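Local coordinates for gamma-glutamyl-gamma-aminobutyrate hydrolase PuuD (Escherichia coli, PDB 6VTV), which hydrolyses the gamma-glutamyl linkage of gamma-glutamyl-gamma-aminobutyrate, releasing 4-aminobutanoate and glutamate in the last step from putrescine to 4-aminobutanoate, at residues 185-199 and 206-218. Residues are numbered along the deposited sequence; the frame is centred on the assembly and turned at random. Where two conformers were deposited one is given.
With MN (manganese (II) ion), chain D.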
ATOM      1  N   SER B 185      -7.185   5.339  23.791  1.00 25.02           N
ATOM      2  CA  SER B 185      -8.558   5.118  23.347  1.00 20.88           C
ATOM      3  C   SER B 185      -8.924   6.199  22.343  1.00 24.34           C
ATOM      4  O   SER B 185      -8.899   7.388  22.675  1.00 26.17           O
ATOM      5  CB  SER B 185      -9.526   5.126  24.534  1.00 21.21           C
ATOM      6  OG  SER B 185     -10.794   4.600  24.179  1.00 21.18           O
ATOM      7  N   LEU B 186      -9.254   5.792  21.118  1.00 25.19           N
ATOM      8  CA  LEU B 186      -9.630   6.717  20.054  1.00 23.43           C
ATOM      9  C   LEU B 186     -10.753   6.098  19.217  1.00 24.81           C
ATOM     10  O   LEU B 186     -10.620   5.857  18.018  1.00 24.01           O
ATOM     11  CB  LEU B 186      -8.432   7.071  19.171  1.00 23.86           C
ATOM     12  CG  LEU B 186      -7.145   7.606  19.806  1.00 29.36           C
ATOM     13  CD1 LEU B 186      -6.210   6.460  20.155  1.00 29.90           C
ATOM     14  CD2 LEU B 186      -6.455   8.589  18.871  1.00 32.31           C
ATOM     15  N   HIS B 187     -11.893   5.834  19.852  1.00 21.46           N
ATOM     16  CA  HIS B 187     -12.993   5.181  19.158  1.00 22.96           C
ATOM     17  C   HIS B 187     -14.325   5.662  19.714  1.00 25.05           C
ATOM     18  O   HIS B 187     -14.503   5.755  20.932  1.00 22.30           O
ATOM     19  CB  HIS B 187     -12.892   3.654  19.268  1.00 20.25           C
ATOM     20  CG  HIS B 187     -12.866   3.144  20.676  1.00 22.79           C
ATOM     21  ND1 HIS B 187     -13.918   2.450  21.233  1.00 20.78           N
ATOM     22  CD2 HIS B 187     -11.911   3.212  21.634  1.00 20.21           C
ATOM     23  CE1 HIS B 187     -13.616   2.120  22.476  1.00 22.20           C
ATOM     24  NE2 HIS B 187     -12.404   2.570  22.744  1.00 22.81           N
ATOM     25  N   GLY B 188     -15.253   5.967  18.809  1.00 28.80           N
ATOM     26  CA  GLY B 188     -16.602   6.351  19.179  1.00 26.70           C
ATOM     27  C   GLY B 188     -17.576   5.205  19.023  1.00 25.95           C
ATOM     28  O   GLY B 188     -18.742   5.302  19.419  1.00 29.54           O
ATOM     29  N   GLN B 189     -17.104   4.112  18.432  1.00 22.10           N
ATOM     30  CA  GLN B 189     -17.868   2.884  18.308  1.00 23.27           C
ATOM     31  C   GLN B 189     -17.160   1.773  19.072  1.00 22.53           C
ATOM     32  O   GLN B 189     -15.969   1.869  19.388  1.00 23.08           O
ATOM     33  CB  GLN B 189     -18.056   2.486  16.837  1.00 21.49           C
ATOM     34  CG  GLN B 189     -18.763   3.543  16.000  1.00 20.58           C
ATOM     35  CD  GLN B 189     -19.350   2.984  14.718  1.00 22.07           C
ATOM     36  OE1 GLN B 189     -18.976   1.900  14.271  1.00 27.15           O
ATOM     37  NE2 GLN B 189     -20.278   3.723  14.122  1.00 24.29           N
ATOM     38  N   GLY B 190     -17.906   0.717  19.379  1.00 19.76           N
ATOM     39  CA  GLY B 190     -17.343  -0.390  20.129  1.00 22.26           C
ATOM     40  C   GLY B 190     -18.198  -1.627  19.987  1.00 21.58           C
ATOM     41  O   GLY B 190     -19.289  -1.596  19.415  1.00 23.42           O
ATOM     42  N   ALA B 191     -17.680  -2.729  20.525  1.00 18.72           N
ATOM     43  CA  ALA B 191     -18.383  -4.001  20.450  1.00 18.94           C
ATOM     44  C   ALA B 191     -19.658  -3.955  21.282  1.00 26.44           C
ATOM     45  O   ALA B 191     -19.645  -3.524  22.440  1.00 26.26           O
ATOM     46  CB  ALA B 191     -17.479  -5.136  20.930  1.00 18.98           C
ATOM     47  N   LYS B 192     -20.766  -4.389  20.684  1.00 24.75           N
ATOM     48  CA  LYS B 192     -22.029  -4.496  21.401  1.00 26.31           C
ATOM     49  C   LYS B 192     -22.302  -5.956  21.734  1.00 27.08           C
ATOM     50  O   LYS B 192     -22.204  -6.366  22.895  1.00 30.81           O
ATOM     51  CB  LYS B 192     -23.176  -3.909  20.574  1.00 22.60           C
ATOM     52  CG  LYS B 192     -24.522  -3.922  21.284  1.00 23.35           C
ATOM     53  CD  LYS B 192     -25.489  -2.931  20.655  1.00 27.52           C
ATOM     54  CE  LYS B 192     -25.751  -3.264  19.195  1.00 30.44           C
ATOM     55  NZ  LYS B 192     -26.617  -2.242  18.541  1.00 34.72           N
ATOM     56  N   VAL B 193     -22.642  -6.745  20.720  1.00 24.56           N
ATOM     57  CA  VAL B 193     -22.803  -8.186  20.856  1.00 26.74           C
ATOM     58  C   VAL B 193     -21.570  -8.856  20.267  1.00 29.88           C
ATOM     59  O   VAL B 193     -21.150  -8.528  19.150  1.00 27.20           O
ATOM     60  CB  VAL B 193     -24.084  -8.675  20.160  1.00 29.22           C
ATOM     61  CG1 VAL B 193     -24.012 -10.171  19.895  1.00 29.74           C
ATOM     62  CG2 VAL B 193     -25.304  -8.340  21.001  1.00 31.79           C
ATOM     63  N   VAL B 194     -20.983  -9.781  21.019  1.00 29.64           N
ATOM     64  CA  VAL B 194     -19.839 -10.561  20.566  1.00 30.62           C
ATOM     65  C   VAL B 194     -20.307 -11.989  20.326  1.00 29.53           C
ATOM     66  O   VAL B 194     -20.944 -12.596  21.195  1.00 32.93           O
ATOM     67  CB  VAL B 194     -18.683 -10.507  21.579  1.00 32.65           C
ATOM     68  CG1 VAL B 194     -17.645 -11.564  21.256  1.00 34.07           C
ATOM     69  CG2 VAL B 194     -18.051  -9.124  21.573  1.00 28.66           C
ATOM     70  N   SER B 195     -20.004 -12.515  19.142  1.00 31.68           N
ATOM     71  CA  SER B 195     -20.456 -13.844  18.767  1.00 33.55           C
ATOM     72  C   SER B 195     -19.846 -14.902  19.685  1.00 29.35           C
ATOM     73  O   SER B 195     -18.764 -14.703  20.248  1.00 30.49           O
ATOM     74  CB  SER B 195     -20.075 -14.138  17.317  1.00 37.92           C
ATOM     75  OG  SER B 195     -20.542 -15.408  16.901  1.00 43.33           O
ATOM     76  N   PRO B 196     -20.524 -16.041  19.862  1.00 30.92           N
ATOM     77  CA  PRO B 196     -19.899 -17.164  20.577  1.00 35.17           C
ATOM     78  C   PRO B 196     -18.674 -17.724  19.872  1.00 34.57           C
ATOM     79  O   PRO B 196     -17.911 -18.469  20.500  1.00 31.18           O
ATOM     80  CB  PRO B 196     -21.024 -18.206  20.656  1.00 37.53           C
ATOM     81  CG  PRO B 196     -21.984 -17.821  19.575  1.00 38.88           C
ATOM     82  CD  PRO B 196     -21.924 -16.326  19.505  1.00 34.74           C
ATOM     83  N   ARG B 197     -18.465 -17.396  18.593  1.00 35.31           N
ATOM     84  CA  ARG B 197     -17.228 -17.768  17.918  1.00 33.66           C
ATOM     85  C   ARG B 197     -16.020 -17.052  18.505  1.00 32.82           C
ATOM     86  O   ARG B 197     -14.893 -17.537  18.361  1.00 37.38           O
ATOM     87  CB  ARG B 197     -17.324 -17.462  16.422  1.00 33.47           C
ATOM     88  CG  ARG B 197     -18.343 -18.296  15.665  1.00 32.33           C
ATOM     89  CD  ARG B 197     -18.513 -17.784  14.242  1.00 30.21           C
ATOM     90  NE  ARG B 197     -17.300 -17.960  13.448  1.00 32.04           N
ATOM     91  CZ  ARG B 197     -17.100 -17.409  12.255  1.00 33.66           C
ATOM     92  NH1 ARG B 197     -18.034 -16.638  11.713  1.00 33.07           N
ATOM     93  NH2 ARG B 197     -15.965 -17.624  11.605  1.00 33.13           N
ATOM     94  N   LEU B 198     -16.233 -15.915  19.158  1.00 28.25           N
ATOM     95  CA  LEU B 198     -15.168 -15.099  19.719  1.00 27.37           C
ATOM     96  C   LEU B 198     -15.126 -15.246  21.233  1.00 27.62           C
ATOM     97  O   LEU B 198     -16.150 -15.476  21.882  1.00 27.60           O
ATOM     98  CB  LEU B 198     -15.360 -13.621  19.362  1.00 25.00           C
ATOM     99  CG  LEU B 198     -14.638 -13.048  18.144  1.00 27.91           C
ATOM    100  CD1 LEU B 198     -14.733 -13.995  16.964  1.00 34.05           C
ATOM    101  CD2 LEU B 198     -15.202 -11.679  17.784  1.00 22.87           C
ATOM    102  N   ARG B 199     -13.928 -15.107  21.789  1.00 29.75           N
ATOM    103  CA  ARG B 199     -13.707 -15.107  23.227  0.50 32.72           C
ATOM    104  C   ARG B 199     -13.270 -13.714  23.664  1.00 32.44           C
ATOM    105  O   ARG B 199     -12.450 -13.077  22.995  1.00 26.76           O
ATOM    106  CB  ARG B 199     -12.649 -16.149  23.608  0.50 35.56           C
ATOM    107  CG  ARG B 199     -11.925 -15.884  24.915  0.50 36.33           C
ATOM    108  CD  ARG B 199     -10.512 -16.458  24.888  0.50 37.42           C
ATOM    109  NE  ARG B 199     -10.481 -17.862  24.483  0.50 37.89           N
ATOM    110  CZ  ARG B 199      -9.949 -18.304  23.346  0.50 38.90           C
ATOM    111  NH1 ARG B 199      -9.398 -17.451  22.491  0.50 39.51           N
ATOM    112  NH2 ARG B 199      -9.966 -19.599  23.063  0.50 37.84           N
ATOM    113  N   ASP B 206     -15.695  -0.086  32.478  1.00 34.29           N
ATOM    114  CA  ASP B 206     -17.126   0.086  32.265  1.00 33.01           C
ATOM    115  C   ASP B 206     -17.779  -1.137  31.631  1.00 31.50           C
ATOM    116  O   ASP B 206     -18.964  -1.082  31.286  1.00 32.83           O
ATOM    117  CB  ASP B 206     -17.390   1.327  31.404  1.00 32.13           C
ATOM    118  CG  ASP B 206     -16.618   1.312  30.094  1.00 30.80           C
ATOM    119  OD1 ASP B 206     -15.957   0.297  29.790  1.00 28.83           O
ATOM    120  OD2 ASP B 206     -16.671   2.326  29.365  1.00 31.06           O
ATOM    121  N   GLY B 207     -17.037  -2.232  31.467  1.00 29.11           N
ATOM    122  CA  GLY B 207     -17.570  -3.445  30.889  1.00 28.59           C
ATOM    123  C   GLY B 207     -17.452  -3.552  29.385  1.00 30.62           C
ATOM    124  O   GLY B 207     -17.740  -4.622  28.834  1.00 32.38           O
ATOM    125  N   LEU B 208     -17.041  -2.483  28.702  1.00 28.51           N
ATOM    126  CA  LEU B 208     -16.917  -2.520  27.250  1.00 29.41           C
ATOM    127  C   LEU B 208     -15.804  -3.473  26.832  1.00 28.62           C
ATOM    128  O   LEU B 208     -14.699  -3.433  27.379  1.00 26.64           O
ATOM    129  CB  LEU B 208     -16.637  -1.122  26.700  1.00 27.61           C
ATOM    130  CG  LEU B 208     -16.585  -1.029  25.172  1.00 25.43           C
ATOM    131  CD1 LEU B 208     -17.990  -1.030  24.581  1.00 26.61           C
ATOM    132  CD2 LEU B 208     -15.807   0.196  24.718  1.00 20.86           C
ATOM    133  N   VAL B 209     -16.101  -4.328  25.856  1.00 25.74           N
ATOM    134  CA  VAL B 209     -15.103  -5.261  25.348  1.00 28.27           C
ATOM    135  C   VAL B 209     -14.052  -4.482  24.569  1.00 30.37           C
ATOM    136  O   VAL B 209     -14.368  -3.773  23.606  1.00 26.68           O
ATOM    137  CB  VAL B 209     -15.757  -6.342  24.479  1.00 29.13           C
ATOM    138  CG1 VAL B 209     -14.694  -7.195  23.819  1.00 30.68           C
ATOM    139  CG2 VAL B 209     -16.691  -7.202  25.319  1.00 28.22           C
ATOM    140  N   GLU B 210     -12.793  -4.604  24.988  1.00 30.63           N
ATOM    141  CA  GLU B 210     -11.687  -3.901  24.352  1.00 28.11           C
ATOM    142  C   GLU B 210     -10.738  -4.829  23.608  1.00 27.21           C
ATOM    143  O   GLU B 210      -9.816  -4.344  22.945  1.00 28.07           O
ATOM    144  CB  GLU B 210     -10.906  -3.088  25.394  1.00 29.01           C
ATOM    145  CG  GLU B 210     -11.600  -1.806  25.834  1.00 28.87           C
ATOM    146  CD  GLU B 210     -11.129  -0.589  25.059  1.00 29.31           C
ATOM    147  OE1 GLU B 210      -9.985  -0.609  24.557  1.00 28.21           O
ATOM    148  OE2 GLU B 210     -11.901   0.386  24.949  1.00 30.79           O
ATOM    149  N   ALA B 211     -10.936  -6.143  23.695  1.00 30.33           N
ATOM    150  CA  ALA B 211     -10.085  -7.096  22.998  1.00 23.90           C
ATOM    151  C   ALA B 211     -10.822  -8.423  22.873  1.00 24.02           C
ATOM    152  O   ALA B 211     -11.501  -8.849  23.809  1.00 25.83           O
ATOM    153  CB  ALA B 211      -8.751  -7.292  23.727  1.00 23.06           C
ATOM    154  N   VAL B 212     -10.683  -9.066  21.712  1.00 24.48           N
ATOM    155  CA  VAL B 212     -11.328 -10.344  21.426  1.00 24.42           C
ATOM    156  C   VAL B 212     -10.326 -11.254  20.728  1.00 25.97           C
ATOM    157  O   VAL B 212      -9.277 -10.818  20.253  1.00 26.93           O
ATOM    158  CB  VAL B 212     -12.592 -10.188  20.553  1.00 24.64           C
ATOM    159  CG1 VAL B 212     -13.690  -9.479  21.317  1.00 26.30           C
ATOM    160  CG2 VAL B 212     -12.261  -9.445  19.264  1.00 20.30           C
ATOM    161  N   SER B 213     -10.670 -12.539  20.664  1.00 23.26           N
ATOM    162  CA  SER B 213      -9.889 -13.499  19.900  1.00 25.51           C
ATOM    163  C   SER B 213     -10.811 -14.613  19.427  1.00 30.73           C
ATOM    164  O   SER B 213     -11.801 -14.941  20.085  1.00 35.69           O
ATOM    165  CB  SER B 213      -8.722 -14.074  20.712  1.00 25.23           C
ATOM    166  OG  SER B 213      -9.155 -15.090  21.597  1.00 28.14           O
ATOM    167  N   VAL B 214     -10.480 -15.185  18.274  1.00 29.97           N
ATOM    168  CA  VAL B 214     -11.300 -16.236  17.681  1.00 28.78           C
ATOM    169  C   VAL B 214     -10.963 -17.563  18.348  1.00 30.82           C
ATOM    170  O   VAL B 214      -9.800 -17.981  18.375  1.00 33.16           O
ATOM    171  CB  VAL B 214     -11.092 -16.314  16.162  1.00 30.03           C
ATOM    172  CG1 VAL B 214     -11.789 -17.540  15.593  1.00 35.15           C
ATOM    173  CG2 VAL B 214     -11.609 -15.052  15.493  1.00 26.62           C
ATOM    174  N   ILE B 215     -11.984 -18.227  18.891  1.00 30.30           N
ATOM    175  CA  ILE B 215     -11.800 -19.551  19.468  1.00 35.93           C
ATOM    176  C   ILE B 215     -11.486 -20.544  18.358  1.00 44.01           C
ATOM    177  O   ILE B 215     -11.987 -20.424  17.231  1.00 48.95           O
ATOM    178  CB  ILE B 215     -13.054 -19.965  20.258  1.00 36.36           C
ATOM    179  CG1 ILE B 215     -13.402 -18.898  21.296  1.00 35.53           C
ATOM    180  CG2 ILE B 215     -12.853 -21.312  20.934  1.00 38.34           C
ATOM    181  CD1 ILE B 215     -14.759 -19.090  21.935  1.00 34.64           C
ATOM    182  N   ASN B 216     -10.634 -21.524  18.669  1.00 44.77           N
ATOM    183  CA  ASN B 216     -10.234 -22.589  17.753  1.00 49.35           C
ATOM    184  C   ASN B 216      -9.438 -22.071  16.561  1.00 47.11           C
ATOM    185  O   ASN B 216      -9.318 -22.764  15.545  1.00 52.98           O
ATOM    186  CB  ASN B 216     -11.444 -23.399  17.271  1.00 53.96           C
ATOM    187  CG  ASN B 216     -12.162 -24.102  18.408  1.00 61.26           C
ATOM    188  OD1 ASN B 216     -11.530 -24.615  19.332  1.00 62.84           O
ATOM    189  ND2 ASN B 216     -13.489 -24.129  18.347  1.00 61.90           N
ATOM    190  N   HIS B 217      -8.891 -20.862  16.661  1.00 40.61           N
ATOM    191  CA  HIS B 217      -7.942 -20.333  15.700  1.00 36.54           C
ATOM    192  C   HIS B 217      -6.605 -20.099  16.393  1.00 37.21           C
ATOM    193  O   HIS B 217      -6.581 -19.622  17.533  1.00 40.07           O
ATOM    194  CB  HIS B 217      -8.447 -19.020  15.081  1.00 33.80           C
ATOM    195  CG  HIS B 217      -7.623 -18.536  13.928  1.00 34.81           C
ATOM    196  ND1 HIS B 217      -6.407 -17.908  14.094  1.00 34.66           N
ATOM    197  CD2 HIS B 217      -7.839 -18.588  12.592  1.00 35.02           C
ATOM    198  CE1 HIS B 217      -5.910 -17.595  12.910  1.00 34.66           C
ATOM    199  NE2 HIS B 217      -6.761 -17.995  11.982  1.00 36.43           N
ATOM    200  N   PRO B 218      -5.485 -20.437  15.747  1.00 36.33           N
ATOM    201  CA  PRO B 218      -4.184 -20.297  16.429  1.00 34.41           C
ATOM    202  C   PRO B 218      -3.909 -18.894  16.940  1.00 31.95           C
ATOM    203  O   PRO B 218      -3.404 -18.739  18.059  1.00 35.64           O
ATOM    204  CB  PRO B 218      -3.177 -20.711  15.345  1.00 36.06           C
ATOM    205  CG  PRO B 218      -3.951 -21.577  14.420  1.00 39.23           C
ATOM    206  CD  PRO B 218      -5.346 -21.028  14.405  1.00 37.70           C
TER
HETATM  207 MN    MN D 301     -11.381   2.500  24.714  1.00 26.30          MN
HETATM  208  O   HOH W   1     -18.609  -4.569  24.838  1.00 23.84           O
HETATM  209  O   HOH W   2     -15.157  -2.298  21.590  1.00 25.13           O
HETATM  210  O   HOH W   3     -14.400 -19.603  16.984  1.00 32.38           O
HETATM  211  O   HOH W   4      -7.762 -19.296  20.631  1.00 54.65           O
HETATM  212  O   HOH W   5      -9.437   1.743  23.754  1.00 22.08           O
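His187 and Glu210 meet at a manganese ion. His187 NE2 and Glu210 OE2 each bind it at 2.2 Å, with ring and carboxylate planes 62° apart. Ser185 OG and a water are further ligands. The same water donates to Glu210 OE1, so both carboxylate oxygens are engaged. His145 and His161 complete the site. The other ring nitrogen, His187 ND1, donates to Gln189 O, nearly in the ring plane, which fixes the ring's rotation. Leu208 CD2 lies at the ring edge, 3.7 Å from His187 CE1. The site lies beside the predicted catalytic residues: the His187 side chain is close to Cys118, the predicted nucleophile.

Two waters join the backbones of Ala191 and Val209. One links Ala191 O to Val209 N, the other Ala191 N to Val209 O.

Leu198 and Arg199 pair antiparallel with Val214 and Ser213. Arg199 N donates to Ser213 O (2.7 Å), and Ser213 N to Arg199 O. Ile215 N to Arg197 O extends the ladder just past the strands. A bend at chi3 (-51°) brings the Arg199 guanidinium back beside Ile215, whose CG1 sits over one face, toward its rim. In the conformer given, Arg199 NH1 comes within 2.5 Å of Ser213 OG, a short, bent and doubtful hydrogen bond. Ser213 OG has its stronger hydrogen bond with Glu201.

On the face that carries Leu198 and Val214, Leu198 spreads its two methyls: CD1 meets Val214 CG2 at 3.6 Å, and CD2 meets Val212 CG2 at 4.0 Å. Ala191 CB meets Val209 CB at 4.1 Å. Val194 CG2 reaches Val209 and Val212 more loosely.

Strands 198-203 and 209-214 form an antiparallel hairpin in the mixed sheet of the class I glutamine amidotransferase-like fold of peptidase C26, flanked by strands 161-165 and 220-223. Helix 119-127 packs on Leu198 and Val212, and helix 94-109 on Val214. Strand 190-191 pairs instead with strand 132-133.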